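Local structure of dihydrodipicolinate synthase family protein (Sinorhizobium meliloti, 4DNH) at residues Ala39-Pro47 / Ala58-Arg68. The protein is of unknown function but has a TIM-barrel fold and is probably related to dihydrodipicolinate synthase-like enzymes. Sequence-based numbering, arbitrary orientation.
Sequences AAAHVVADP and AIDWERTLAFR
Phe67 holds its ring anti to its backbone nitrogen (chi1 -173°), while His42 turns its imidazole between its backbone N and carbonyl carbon (chi1 70°). The edge of the His42 ring meets the face of the Phe67 ring, with the planes at 58°. His42 CE1 stands 3.4 Å above the plane of the Phe67 ring, over its centre. Ala41 CB lies at the edge of the same ring. His42 ND1 is also hydrogen-bonded to Asp280.

Arg68 bends at chi2 and brings its guanidinium end-on to His42 O. Arg68 NH1 bonds this oxygen at 2.8 Å, and NH2 bonds it at 3.0 Å. The oxygen lies in the guanidinium plane. Ala41 CB and Thr64 CG2 pack against opposite faces of the group, which limits its rotation. Its NH1 also bonds Thr64 O, and its NE pairs with Glu80 of strand 77-80. With an alanine in place of Arg68, the His42 carbonyl would probably lose both donors and Glu80 its positive mate.

Closer to the start of helix 61-73, Thr64 OG1 accepts from Val44 N at 3.0 Å and donates to Asp60 O. Val44 CG1 lies against Arg63 CB at 3.7 Å. Asp60 N bonds Val44 O at 2.8 Å, and Asp46 N bonds Ala58 O at 2.7 Å. These two bonds flank the single bridge of Ala45 with Ile59. Asp60 is the N-cap, with a weak bond from Arg63 N to its OD1.

The contact joins the first barrel strand, 37-40, and its following loop to the helix of the first beta-alpha-beta unit. Helix side chains satisfy His42 O and Val44 N, while backbone bonds serve Val44 O and Asp46 N.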
loop_
_atom_site.group_PDB
_atom_site.type_symbol
_atom_site.label_atom_id
_atom_site.label_comp_id
_atom_site.label_asym_id
_atom_site.label_seq_id
_atom_site.Cartn_x
_atom_site.Cartn_y
_atom_site.Cartn_z
ATOM N N ALA A 39 -3.983 -4.283 3.995
ATOM C CA ALA A 39 -2.792 -3.471 4.050
ATOM C C ALA A 39 -1.844 -3.871 2.907
ATOM O O ALA A 39 -1.581 -5.060 2.677
ATOM C CB ALA A 39 -2.130 -3.606 5.404
ATOM N N ALA A 40 -1.361 -2.882 2.155
ATOM C CA ALA A 40 -0.313 -3.136 1.171
ATOM C C ALA A 40 0.999 -3.207 1.949
ATOM O O ALA A 40 1.435 -2.206 2.518
ATOM C CB ALA A 40 -0.274 -2.037 0.127
ATOM N N ALA A 41 1.625 -4.381 1.988
ATOM C CA ALA A 41 2.686 -4.611 2.948
ATOM C C ALA A 41 4.078 -4.396 2.363
ATOM O O ALA A 41 4.342 -4.729 1.199
ATOM C CB ALA A 41 2.567 -6.012 3.531
ATOM N N HIS A 42 4.970 -3.870 3.195
ATOM C CA HIS A 42 6.333 -3.526 2.792
ATOM C C HIS A 42 7.219 -4.747 2.809
ATOM O O HIS A 42 6.817 -5.813 3.298
ATOM C CB HIS A 42 6.891 -2.458 3.731
ATOM C CG HIS A 42 7.174 -2.966 5.119
ATOM N ND1 HIS A 42 6.212 -3.116 6.041
ATOM C CD2 HIS A 42 8.363 -3.377 5.720
ATOM C CE1 HIS A 42 6.754 -3.585 7.178
ATOM N NE2 HIS A 42 8.068 -3.749 6.977
ATOM N N VAL A 43 8.437 -4.586 2.289
ATOM C CA VAL A 43 9.452 -5.638 2.253
ATOM C C VAL A 43 10.630 -5.336 3.176
ATOM O O VAL A 43 11.141 -4.223 3.179
ATOM C CB VAL A 43 9.993 -5.832 0.819
ATOM C CG1 VAL A 43 11.178 -6.800 0.814
ATOM C CG2 VAL A 43 8.893 -6.359 -0.080
ATOM N N VAL A 44 11.066 -6.326 3.948
ATOM C CA VAL A 44 12.276 -6.208 4.744
ATOM C C VAL A 44 13.511 -6.641 3.941
ATOM O O VAL A 44 13.624 -7.814 3.514
ATOM C CB VAL A 44 12.195 -7.030 6.039
ATOM C CG1 VAL A 44 13.420 -6.777 6.938
ATOM C CG2 VAL A 44 10.905 -6.686 6.765
ATOM N N ALA A 45 14.445 -5.702 3.743
ATOM C CA ALA A 45 15.712 -6.043 3.094
ATOM C C ALA A 45 16.646 -6.840 4.007
ATOM O O ALA A 45 16.553 -6.777 5.233
ATOM C CB ALA A 45 16.412 -4.791 2.573
ATOM N N ASP A 46 17.566 -7.572 3.401
ATOM C CA ASP A 46 18.580 -8.290 4.169
ATOM C C ASP A 46 19.816 -7.401 4.225
ATOM O O ASP A 46 20.468 -7.193 3.204
ATOM C CB ASP A 46 18.897 -9.632 3.505
ATOM C CG ASP A 46 20.049 -10.369 4.174
ATOM O OD1 ASP A 46 20.514 -9.901 5.235
ATOM O OD2 ASP A 46 20.479 -11.433 3.640
ATOM N N PRO A 47 20.149 -6.879 5.415
ATOM C CA PRO A 47 21.262 -5.932 5.493
ATOM C C PRO A 47 22.658 -6.585 5.439
ATOM O O PRO A 47 23.654 -5.867 5.551
ATOM C CB PRO A 47 21.042 -5.261 6.853
ATOM C CG PRO A 47 20.389 -6.313 7.687
ATOM C CD PRO A 47 19.546 -7.139 6.744
ATOM N N ALA A 58 18.034 -7.633 -1.928
ATOM C CA ALA A 58 18.275 -8.858 -1.180
ATOM C C ALA A 58 17.294 -8.817 -0.041
ATOM O O ALA A 58 17.287 -7.852 0.732
ATOM C CB ALA A 58 19.687 -8.895 -0.658
ATOM N N ILE A 59 16.454 -9.839 0.051
ATOM C CA ILE A 59 15.293 -9.793 0.935
ATOM C C ILE A 59 15.474 -10.699 2.147
ATOM O O ILE A 59 16.024 -11.796 2.052
ATOM C CB ILE A 59 14.002 -10.162 0.159
ATOM C CG1 ILE A 59 13.730 -9.114 -0.935
ATOM C CG2 ILE A 59 12.803 -10.295 1.096
ATOM C CD1 ILE A 59 12.720 -9.531 -1.987
ATOM N N ASP A 60 15.027 -10.223 3.298
ATOM C CA ASP A 60 14.947 -11.068 4.465
ATOM C C ASP A 60 13.565 -11.716 4.468
ATOM O O ASP A 60 12.594 -11.107 4.893
ATOM C CB ASP A 60 15.163 -10.218 5.715
ATOM C CG ASP A 60 15.097 -11.025 6.987
ATOM O OD1 ASP A 60 14.763 -12.226 6.929
ATOM O OD2 ASP A 60 15.377 -10.462 8.058
ATOM N N TRP A 61 13.464 -12.944 3.981
ATOM C CA TRP A 61 12.162 -13.643 3.920
ATOM C C TRP A 61 11.465 -13.834 5.244
ATOM O O TRP A 61 10.266 -13.600 5.358
ATOM C CB TRP A 61 12.322 -14.962 3.200
ATOM C CG TRP A 61 12.859 -14.731 1.816
ATOM C CD1 TRP A 61 14.134 -15.008 1.341
ATOM C CD2 TRP A 61 12.155 -14.106 0.689
ATOM N NE1 TRP A 61 14.250 -14.651 0.019
ATOM C CE2 TRP A 61 13.100 -14.091 -0.426
ATOM C CE3 TRP A 61 10.872 -13.602 0.496
ATOM C CZ2 TRP A 61 12.766 -13.577 -1.662
ATOM C CZ3 TRP A 61 10.542 -13.088 -0.757
ATOM C CH2 TRP A 61 11.473 -13.068 -1.812
ATOM N N GLU A 62 12.214 -14.255 6.257
ATOM C CA GLU A 62 11.666 -14.512 7.574
ATOM C C GLU A 62 11.028 -13.240 8.121
ATOM O O GLU A 62 9.861 -13.241 8.520
ATOM C CB GLU A 62 12.762 -15.049 8.505
ATOM C CG GLU A 62 12.256 -15.602 9.830
ATOM C CD GLU A 62 12.390 -14.633 11.008
ATOM O OE1 GLU A 62 12.567 -13.410 10.804
ATOM O OE2 GLU A 62 12.316 -15.107 12.171
ATOM N N ARG A 63 11.778 -12.144 8.107
ATOM C CA ARG A 63 11.255 -10.898 8.606
ATOM C C ARG A 63 10.094 -10.354 7.746
ATOM O O ARG A 63 9.123 -9.817 8.286
ATOM C CB ARG A 63 12.380 -9.886 8.735
ATOM C CG ARG A 63 12.227 -8.943 9.911
ATOM C CD ARG A 63 12.872 -9.485 11.179
ATOM N NE ARG A 63 12.189 -10.663 11.707
ATOM C CZ ARG A 63 11.071 -10.660 12.433
ATOM N NH1 ARG A 63 10.460 -9.525 12.743
ATOM N NH2 ARG A 63 10.558 -11.812 12.851
ATOM N N THR A 64 10.180 -10.502 6.427
ATOM C CA THR A 64 9.111 -10.063 5.520
ATOM C C THR A 64 7.825 -10.847 5.750
ATOM O O THR A 64 6.753 -10.255 5.876
ATOM C CB THR A 64 9.544 -10.183 4.045
ATOM O OG1 THR A 64 10.647 -9.300 3.811
ATOM C CG2 THR A 64 8.425 -9.831 3.096
ATOM N N LEU A 65 7.929 -12.176 5.832
ATOM C CA LEU A 65 6.744 -13.005 6.076
ATOM C C LEU A 65 6.186 -12.848 7.485
ATOM O O LEU A 65 4.974 -12.877 7.667
ATOM C CB LEU A 65 6.992 -14.469 5.742
ATOM C CG LEU A 65 7.559 -14.787 4.360
ATOM C CD1 LEU A 65 8.069 -16.232 4.308
ATOM C CD2 LEU A 65 6.527 -14.511 3.274
ATOM N N ALA A 66 7.049 -12.657 8.476
ATOM C CA ALA A 66 6.570 -12.383 9.837
ATOM C C ALA A 66 5.614 -11.195 9.850
ATOM O O ALA A 66 4.664 -11.167 10.621
ATOM C CB ALA A 66 7.714 -12.152 10.802
ATOM N N PHE A 67 5.846 -10.225 8.976
ATOM C CA PHE A 67 4.959 -9.062 8.927
ATOM C C PHE A 67 3.587 -9.350 8.285
ATOM O O PHE A 67 2.589 -8.800 8.709
ATOM C CB PHE A 67 5.654 -7.874 8.269
ATOM C CG PHE A 67 4.864 -6.621 8.333
ATOM C CD1 PHE A 67 4.804 -5.881 9.516
ATOM C CD2 PHE A 67 4.159 -6.171 7.213
ATOM C CE1 PHE A 67 4.058 -4.714 9.588
ATOM C CE2 PHE A 67 3.417 -5.008 7.284
ATOM C CZ PHE A 67 3.364 -4.280 8.473
ATOM N N ARG A 68 3.534 -10.197 7.265
ATOM C CA ARG A 68 2.250 -10.724 6.810
ATOM C C ARG A 68 1.440 -11.398 7.936
ATOM O O ARG A 68 0.224 -11.194 8.035
ATOM C CB ARG A 68 2.447 -11.679 5.642
ATOM C CG ARG A 68 2.656 -10.976 4.311
ATOM C CD ARG A 68 4.119 -10.660 4.050
ATOM N NE ARG A 68 4.267 -9.684 2.965
ATOM C CZ ARG A 68 5.013 -8.578 3.010
ATOM N NH1 ARG A 68 5.724 -8.289 4.106
ATOM N NH2 ARG A 68 5.040 -7.758 1.949
#